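Local coordinates for type III effector HopA1 (Pseudomonas syringae pv. tomato str. DC3000, PDB 4RSX), which is a type III secretion effector of a plant pathogen, probably delivered into host cells to act there, and present here as its C-terminal alpha/beta part, at residues His12-Gln17 against Thr191-Gln196; Met27-Ile32 against Val222-Leu227; Ser241-Ala244 against Asp248-Asn251. All blocks are in the same frame, centred on the assembly; numbering follows the deposited sequence.

Contact 1: residues His12-Gln17 against Thr191-Gln196; sequences HEWAKQ and TPLSMQ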
loop_
_atom_site.group_PDB
_atom_site.type_symbol
_atom_site.label_atom_id
_atom_site.label_comp_id
_atom_site.label_asym_id
_atom_site.label_seq_id
_atom_site.Cartn_x
_atom_site.Cartn_y
_atom_site.Cartn_z
ATOM N N HIS A 12 15.249 -1.709 -11.039
ATOM C CA HIS A 12 16.134 -2.335 -12.018
ATOM C C HIS A 12 16.553 -3.759 -11.613
ATOM O O HIS A 12 16.560 -4.672 -12.440
ATOM C CB HIS A 12 17.362 -1.456 -12.285
ATOM C CG HIS A 12 18.226 -1.963 -13.395
ATOM N ND1 HIS A 12 18.091 -1.540 -14.700
ATOM C CD2 HIS A 12 19.225 -2.880 -13.400
ATOM C CE1 HIS A 12 18.980 -2.159 -15.457
ATOM N NE2 HIS A 12 19.679 -2.977 -14.694
ATOM N N GLU A 13 16.891 -3.950 -10.341
ATOM C CA GLU A 13 17.199 -5.297 -9.832
ATOM C C GLU A 13 16.065 -6.303 -10.086
ATOM O O GLU A 13 16.295 -7.409 -10.594
ATOM C CB GLU A 13 17.535 -5.255 -8.335
ATOM C CG GLU A 13 17.772 -6.649 -7.736
ATOM C CD GLU A 13 18.900 -7.402 -8.441
ATOM O OE1 GLU A 13 19.851 -6.744 -8.913
ATOM O OE2 GLU A 13 18.842 -8.653 -8.531
ATOM N N TRP A 14 14.845 -5.899 -9.716
ATOM C CA TRP A 14 13.627 -6.671 -9.953
ATOM C C TRP A 14 13.574 -7.078 -11.426
ATOM O O TRP A 14 13.358 -8.256 -11.762
ATOM C CB TRP A 14 12.417 -5.788 -9.592
ATOM C CG TRP A 14 11.052 -6.389 -9.814
ATOM C CD1 TRP A 14 10.760 -7.675 -10.175
ATOM C CD2 TRP A 14 9.781 -5.716 -9.669
ATOM N NE1 TRP A 14 9.396 -7.840 -10.267
ATOM C CE2 TRP A 14 8.775 -6.659 -9.962
ATOM C CE3 TRP A 14 9.408 -4.409 -9.318
ATOM C CZ2 TRP A 14 7.408 -6.337 -9.920
ATOM C CZ3 TRP A 14 8.051 -4.089 -9.281
ATOM C CH2 TRP A 14 7.066 -5.052 -9.583
ATOM N N ALA A 15 13.779 -6.082 -12.289
ATOM C CA ALA A 15 13.725 -6.255 -13.731
ATOM C C ALA A 15 14.795 -7.236 -14.227
ATOM O O ALA A 15 14.539 -8.012 -15.152
ATOM C CB ALA A 15 13.866 -4.907 -14.421
ATOM N N LYS A 16 15.982 -7.203 -13.622
ATOM C CA LYS A 16 17.054 -8.133 -14.011
ATOM C C LYS A 16 16.707 -9.569 -13.635
ATOM O O LYS A 16 16.966 -10.502 -14.400
ATOM C CB LYS A 16 18.393 -7.744 -13.381
ATOM C CG LYS A 16 18.915 -6.391 -13.813
ATOM C CD LYS A 16 18.951 -6.260 -15.342
ATOM C CE LYS A 16 20.232 -6.813 -15.963
ATOM N NZ LYS A 16 20.469 -6.229 -17.335
ATOM N N GLN A 17 16.098 -9.745 -12.468
ATOM C CA GLN A 17 15.635 -11.076 -12.071
ATOM C C GLN A 17 14.536 -11.578 -13.007
ATOM O O GLN A 17 14.485 -12.767 -13.315
ATOM C CB GLN A 17 15.162 -11.084 -10.613
ATOM C CG GLN A 17 16.194 -10.551 -9.635
ATOM C CD GLN A 17 15.716 -10.630 -8.196
ATOM O OE1 GLN A 17 14.752 -11.340 -7.886
ATOM N NE2 GLN A 17 16.392 -9.903 -7.305
ATOM N N THR A 191 11.244 -1.592 2.188
ATOM C CA THR A 191 10.677 -0.789 1.117
ATOM C C THR A 191 10.307 -1.718 -0.013
ATOM O O THR A 191 11.171 -2.395 -0.558
ATOM C CB THR A 191 11.677 0.255 0.591
ATOM O OG1 THR A 191 12.185 1.024 1.690
ATOM C CG2 THR A 191 10.996 1.198 -0.426
ATOM N N PRO A 192 9.007 -1.771 -0.355
ATOM C CA PRO A 192 8.571 -2.611 -1.469
ATOM C C PRO A 192 9.264 -2.162 -2.742
ATOM O O PRO A 192 9.563 -0.963 -2.889
ATOM C CB PRO A 192 7.065 -2.316 -1.561
ATOM C CG PRO A 192 6.683 -1.921 -0.138
ATOM C CD PRO A 192 7.870 -1.121 0.333
ATOM N N LEU A 193 9.505 -3.114 -3.640
ATOM C CA LEU A 193 10.213 -2.853 -4.885
ATOM C C LEU A 193 9.548 -1.723 -5.657
ATOM O O LEU A 193 8.312 -1.644 -5.735
ATOM C CB LEU A 193 10.285 -4.116 -5.740
ATOM C CG LEU A 193 10.858 -5.342 -5.034
ATOM C CD1 LEU A 193 10.957 -6.518 -5.988
ATOM C CD2 LEU A 193 12.201 -5.005 -4.480
ATOM N N SER A 194 10.383 -0.828 -6.178
ATOM C CA SER A 194 9.930 0.336 -6.937
ATOM C C SER A 194 9.128 1.386 -6.147
ATOM O O SER A 194 8.472 2.228 -6.766
ATOM C CB SER A 194 9.128 -0.113 -8.169
ATOM O OG SER A 194 8.676 1.011 -8.911
ATOM N N MET A 195 9.154 1.352 -4.812
ATOM C CA MET A 195 8.545 2.452 -4.050
ATOM C C MET A 195 9.634 3.330 -3.460
ATOM O O MET A 195 10.753 2.863 -3.218
ATOM C CB MET A 195 7.657 1.954 -2.903
ATOM C CG MET A 195 6.371 1.265 -3.311
ATOM S SD MET A 195 5.317 1.048 -1.857
ATOM C CE MET A 195 4.054 -0.005 -2.610
ATOM N N GLN A 196 9.302 4.596 -3.213
ATOM C CA GLN A 196 10.247 5.518 -2.591
ATOM C C GLN A 196 10.141 5.515 -1.062
ATOM O O GLN A 196 9.067 5.751 -0.486
ATOM C CB GLN A 196 10.060 6.952 -3.132
ATOM C CG GLN A 196 11.069 7.963 -2.583
ATOM C CD GLN A 196 10.836 9.377 -3.129
ATOM O OE1 GLN A 196 10.368 9.545 -4.256
ATOM N NE2 GLN A 196 11.153 10.396 -2.321
#
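Trp14 of helix 2-19 lies against Leu193, the second residue of a type II beta turn, Pro192 to Met195, which Met195 N closes onto Pro192 O. The turn leads into strand 196-199 at the margin of the antiparallel sheet, so the contact joins the N-terminal helix to the sheet. With CG anti to the backbone N (chi1 178°), the indole reaches from the helix toward the turn. Leu193 lays one methyl over a face of it: CD1 stands 4.1 Å from the centroid of the five-membered ring of Trp14, 26° off the normal, a CH-pi contact displaced toward the rim. CB of the same leucine meets the six-membered ring, 3.7 Å from Trp14 CE3, so the side chain spans both rings at a slant. Ser194, with the positive phi usual for the third position of a type II turn, comes to the indole edge, near its plane, with Ser194 CB 4.3 Å from Trp14 CZ3. Its backbone N is hydrogen-bonded to Ser10 OG on the same helix, a polar tie beside the apolar one. NE1 of the buried Trp14 is hydrogen-bonded to Ile29 O of helix 26-35, which restrains the rotation of the ring.

Contact 2: residues Met27-Ile32 against Val222-Leu227; sequences MDIYKI and VISDAL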
loop_
_atom_site.group_PDB
_atom_site.type_symbol
_atom_site.label_atom_id
_atom_site.label_comp_id
_atom_site.label_asym_id
_atom_site.label_seq_id
_atom_site.Cartn_x
_atom_site.Cartn_y
_atom_site.Cartn_z
ATOM N N MET A 27 2.472 -12.412 -14.489
ATOM C CA MET A 27 2.319 -13.004 -13.160
ATOM C C MET A 27 3.654 -13.468 -12.554
ATOM O O MET A 27 3.892 -13.290 -11.351
ATOM C CB MET A 27 1.328 -14.169 -13.205
ATOM C CG MET A 27 0.872 -14.658 -11.844
ATOM S SD MET A 27 0.020 -13.367 -10.908
ATOM C CE MET A 27 -1.236 -12.870 -12.079
ATOM N N ASP A 28 4.520 -14.053 -13.381
ATOM C CA ASP A 28 5.851 -14.442 -12.922
ATOM C C ASP A 28 6.576 -13.216 -12.381
ATOM O O ASP A 28 7.081 -13.219 -11.250
ATOM C CB ASP A 28 6.676 -15.028 -14.071
ATOM C CG ASP A 28 6.211 -16.402 -14.480
ATOM O OD1 ASP A 28 5.700 -17.137 -13.606
ATOM O OD2 ASP A 28 6.362 -16.739 -15.678
ATOM N N ILE A 29 6.606 -12.167 -13.200
ATOM C CA ILE A 29 7.266 -10.929 -12.833
ATOM C C ILE A 29 6.678 -10.402 -11.534
ATOM O O ILE A 29 7.409 -9.993 -10.636
ATOM C CB ILE A 29 7.150 -9.893 -13.962
ATOM C CG1 ILE A 29 7.857 -10.433 -15.210
ATOM C CG2 ILE A 29 7.713 -8.542 -13.522
ATOM C CD1 ILE A 29 7.588 -9.649 -16.467
ATOM N N TYR A 30 5.355 -10.475 -11.423
ATOM C CA TYR A 30 4.638 -10.013 -10.239
ATOM C C TYR A 30 4.968 -10.814 -8.960
ATOM O O TYR A 30 5.043 -10.243 -7.855
ATOM C CB TYR A 30 3.134 -10.047 -10.530
ATOM C CG TYR A 30 2.266 -9.672 -9.362
ATOM C CD1 TYR A 30 2.369 -8.416 -8.772
ATOM C CD2 TYR A 30 1.329 -10.568 -8.852
ATOM C CE1 TYR A 30 1.568 -8.061 -7.698
ATOM C CE2 TYR A 30 0.515 -10.224 -7.779
ATOM C CZ TYR A 30 0.636 -8.966 -7.207
ATOM O OH TYR A 30 -0.161 -8.625 -6.135
ATOM N N LYS A 31 5.155 -12.128 -9.100
ATOM C CA LYS A 31 5.440 -12.965 -7.932
ATOM C C LYS A 31 6.766 -12.607 -7.265
ATOM O O LYS A 31 6.904 -12.767 -6.056
ATOM C CB LYS A 31 5.393 -14.453 -8.286
ATOM C CG LYS A 31 3.966 -14.999 -8.471
ATOM C CD LYS A 31 3.982 -16.490 -8.854
ATOM C CE LYS A 31 2.570 -17.011 -9.118
ATOM N NZ LYS A 31 2.572 -18.284 -9.902
ATOM N N ILE A 32 7.727 -12.113 -8.048
ATOM C CA ILE A 32 8.984 -11.620 -7.480
ATOM C C ILE A 32 8.742 -10.466 -6.497
ATOM O O ILE A 32 9.356 -10.414 -5.431
ATOM C CB ILE A 32 9.982 -11.171 -8.563
ATOM C CG1 ILE A 32 10.260 -12.315 -9.545
ATOM C CG2 ILE A 32 11.278 -10.702 -7.921
ATOM C CD1 ILE A 32 10.925 -11.858 -10.827
ATOM N N VAL A 222 5.106 -2.755 -16.539
ATOM C CA VAL A 222 6.131 -1.910 -17.143
ATOM C C VAL A 222 7.342 -2.781 -17.543
ATOM O O VAL A 222 7.914 -2.625 -18.638
ATOM C CB VAL A 222 6.582 -0.793 -16.165
ATOM C CG1 VAL A 222 7.818 -0.078 -16.681
ATOM C CG2 VAL A 222 5.455 0.205 -15.926
ATOM N N ILE A 223 7.724 -3.693 -16.652
ATOM C CA ILE A 223 8.870 -4.566 -16.897
ATOM C C ILE A 223 8.611 -5.504 -18.080
ATOM O O ILE A 223 9.488 -5.691 -18.927
ATOM C CB ILE A 223 9.222 -5.402 -15.644
ATOM C CG1 ILE A 223 9.753 -4.498 -14.527
ATOM C CG2 ILE A 223 10.263 -6.475 -15.981
ATOM C CD1 ILE A 223 9.877 -5.205 -13.187
ATOM N N SER A 224 7.415 -6.095 -18.132
ATOM C CA SER A 224 7.019 -6.939 -19.264
ATOM C C SER A 224 7.199 -6.202 -20.577
ATOM O O SER A 224 7.745 -6.748 -21.540
ATOM C CB SER A 224 5.551 -7.353 -19.156
ATOM O OG SER A 224 5.348 -8.148 -18.014
ATOM N N ASP A 225 6.715 -4.967 -20.619
ATOM C CA ASP A 225 6.853 -4.155 -21.817
ATOM C C ASP A 225 8.317 -3.977 -22.201
ATOM O O ASP A 225 8.688 -4.201 -23.351
ATOM C CB ASP A 225 6.191 -2.787 -21.633
ATOM C CG ASP A 225 4.675 -2.872 -21.590
ATOM O OD1 ASP A 225 4.113 -3.898 -22.055
ATOM O OD2 ASP A 225 4.051 -1.905 -21.094
ATOM N N ALA A 226 9.147 -3.580 -21.238
ATOM C CA ALA A 226 10.576 -3.389 -21.499
ATOM C C ALA A 226 11.189 -4.658 -22.099
ATOM O O ALA A 226 11.957 -4.583 -23.051
ATOM C CB ALA A 226 11.310 -2.987 -20.220
ATOM N N LEU A 227 10.816 -5.814 -21.552
ATOM C CA LEU A 227 11.303 -7.106 -22.049
ATOM C C LEU A 227 10.872 -7.377 -23.492
ATOM O O LEU A 227 11.559 -8.081 -24.232
ATOM C CB LEU A 227 10.818 -8.242 -21.144
ATOM C CG LEU A 227 11.440 -8.264 -19.755
ATOM C CD1 LEU A 227 10.778 -9.302 -18.850
ATOM C CD2 LEU A 227 12.942 -8.511 -19.872
#
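Ile29 overlaps Ile223 with its CG2 methyl and runs its longer branch on between Ser224 and Leu227. CG2 rests 4.0 Å from Ile223 CD1, and it also lies near CB and CG2 of that residue, so one methyl meets both branches of the other isoleucine while the two side chains slant across each other. The ethyl arm, CG1 anti to the carbonyl carbon (chi1 -62°) and CD1 extended beyond it, carries its terminal methyl over helix 215-228. There Ile29 CD1 comes 4.0 Å from Leu227 CD1, one turn along from Ile223, and 3.1 Å from Ser224 OG, a close approach of a methyl to a hydroxyl that is no hydrogen bond. Ser224 OG makes a weak hydrogen bond to Ala220 O, one turn back in its own helix. This is an alpha-helix pair: the segment axes approach to 10.1 Å and their directions differ by 128°, nearer antiparallel than parallel. Ile29 is the residue of 27-32 that makes the contact, a knob in the hole formed by Ala220, Ile223, Ser224 and Leu227. Helix 2-19 completes the surroundings, with Ala18 against Ile29 and Phe11 against Ile223. The isoleucine pair is buried, whereas Ser224 and Leu227 are partly exposed.

Contact 3: residues Ser241-Ala244 against Asp248-Asn251; sequences SLSA and DPDN
Ser243 sets its hydroxyl against the ring of Pro249, while Leu242, the residue before it on helix 234-245, passes a methyl to the backbone carbonyls of the same loop. The serine oxygen lies 3.3 Å from Pro249 CG, and CB and CD of that ring are each 3.5 Å from Ser243 OG, so the hydroxyl faces a run of three ring carbons and not one corner. Its first torsion, OG anti to the carbonyl carbon and beside the backbone N (chi1 -71°), turns the oxygen back along the helix, where it has a weak hydrogen bond to Lys239 O. The CB of Leu242 leaves the backbone toward the loop. It is 4.0 Å from Pro249 CA, and Leu242 CD1 touches two carbonyl oxygens, 3.8 Å from Asp248 O and 3.9 Å from Pro249 O. The side chain of Asp248 starts away from the helix and shapes the loop itself: its OD1 accepts from Asp250 N at 2.8 Å, nearly along the C-O axis, an Asx turn, and Asn251 N adds weak bonds to Asp248 OD1 and to Asp248 O. Pro249 is the middle residue of this turn, and its ring lies beside Ser243. This folds the tail that follows helix 234-245 back upon the helix. Around it, Phe8 and Phe11 of helix 2-19 and Val222 of helix 215-228 pack on Leu242, and Lys239 makes a salt bridge with Asp250 OD1 and a hydrogen bond to Pro249 O. Across the two segments the meeting is thus van der Waals in kind, methyl to carbonyl and hydroxyl to ring; directional polar bonds come from the Asx turn and, among others, from Lys239 of the same helix, which probably also eases the negative charge of Asp250.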
loop_
_atom_site.group_PDB
_atom_site.type_symbol
_atom_site.label_atom_id
_atom_site.label_comp_id
_atom_site.label_asym_id
_atom_site.label_seq_id
_atom_site.Cartn_x
_atom_site.Cartn_y
_atom_site.Cartn_z
ATOM N N SER A 241 9.985 2.237 -21.215
ATOM C CA SER A 241 8.736 1.607 -20.803
ATOM C C SER A 241 8.068 2.363 -19.655
ATOM O O SER A 241 6.832 2.480 -19.626
ATOM C CB SER A 241 8.962 0.144 -20.430
ATOM O OG SER A 241 7.762 -0.446 -19.936
ATOM N N LEU A 242 8.866 2.887 -18.722
ATOM C CA LEU A 242 8.313 3.739 -17.678
ATOM C C LEU A 242 7.641 4.989 -18.273
ATOM O O LEU A 242 6.458 5.255 -18.001
ATOM C CB LEU A 242 9.369 4.121 -16.646
ATOM C CG LEU A 242 9.786 3.038 -15.644
ATOM C CD1 LEU A 242 11.036 3.471 -14.898
ATOM C CD2 LEU A 242 8.675 2.756 -14.656
ATOM N N SER A 243 8.383 5.745 -19.082
ATOM C CA SER A 243 7.833 6.932 -19.716
ATOM C C SER A 243 6.588 6.597 -20.522
ATOM O O SER A 243 5.572 7.269 -20.373
ATOM C CB SER A 243 8.858 7.604 -20.630
ATOM O OG SER A 243 9.864 8.219 -19.859
ATOM N N ALA A 244 6.666 5.563 -21.362
ATOM C CA ALA A 244 5.562 5.226 -22.268
ATOM C C ALA A 244 4.307 4.798 -21.500
ATOM O O ALA A 244 3.179 4.856 -22.021
ATOM C CB ALA A 244 5.987 4.136 -23.255
ATOM N N ASP A 248 7.657 8.188 -14.178
ATOM C CA ASP A 248 8.887 8.960 -14.275
ATOM C C ASP A 248 10.051 7.986 -14.522
ATOM O O ASP A 248 10.269 7.055 -13.744
ATOM C CB ASP A 248 9.059 9.780 -12.989
ATOM C CG ASP A 248 10.297 10.669 -13.003
ATOM O OD1 ASP A 248 11.331 10.269 -13.568
ATOM O OD2 ASP A 248 10.239 11.776 -12.431
ATOM N N PRO A 249 10.784 8.174 -15.627
ATOM C CA PRO A 249 11.797 7.175 -16.013
ATOM C C PRO A 249 12.994 7.137 -15.063
ATOM O O PRO A 249 13.787 6.171 -15.101
ATOM C CB PRO A 249 12.248 7.640 -17.406
ATOM C CG PRO A 249 11.955 9.152 -17.414
ATOM C CD PRO A 249 10.676 9.276 -16.604
ATOM N N ASP A 250 13.133 8.169 -14.230
ATOM C CA ASP A 250 14.221 8.181 -13.248
ATOM C C ASP A 250 13.751 7.802 -11.848
ATOM O O ASP A 250 14.551 7.424 -10.991
ATOM C CB ASP A 250 14.943 9.533 -13.252
ATOM C CG ASP A 250 15.667 9.797 -14.576
ATOM O OD1 ASP A 250 16.167 8.829 -15.206
ATOM O OD2 ASP A 250 15.720 10.969 -14.996
ATOM N N ASN A 251 12.445 7.876 -11.623
ATOM C CA ASN A 251 11.887 7.450 -10.342
ATOM C C ASN A 251 10.576 6.692 -10.573
ATOM O O ASN A 251 9.499 7.306 -10.642
ATOM C CB ASN A 251 11.682 8.659 -9.410
ATOM C CG ASN A 251 11.282 8.256 -8.000
ATOM O OD1 ASN A 251 10.791 7.142 -7.770
ATOM N ND2 ASN A 251 11.481 9.167 -7.044
#

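The three contacts share one helical corner of the chain. Contact 1 is the buried one and the only one to reach the turn beside the sheet; contacts 2 and 3 are partly buried and lie farther from the chain's centre. Contact 2 pairs two helices mainly through aliphatic groups, contact 1 sets an aliphatic side chain on an aromatic face, and contact 3 folds a loop onto its own helix. Trp14 joins contacts 1 and 2, its CD2 lying 3.6 Å from Ile223 CD1. Contacts 2 and 3 meet where Ser241 OG probably hydrogen-bonds Val222 O, though the very short distance makes this doubtful, and contacts 1 and 3 where Asn251 ND2 probably hydrogen-bonds Gln196 OE1.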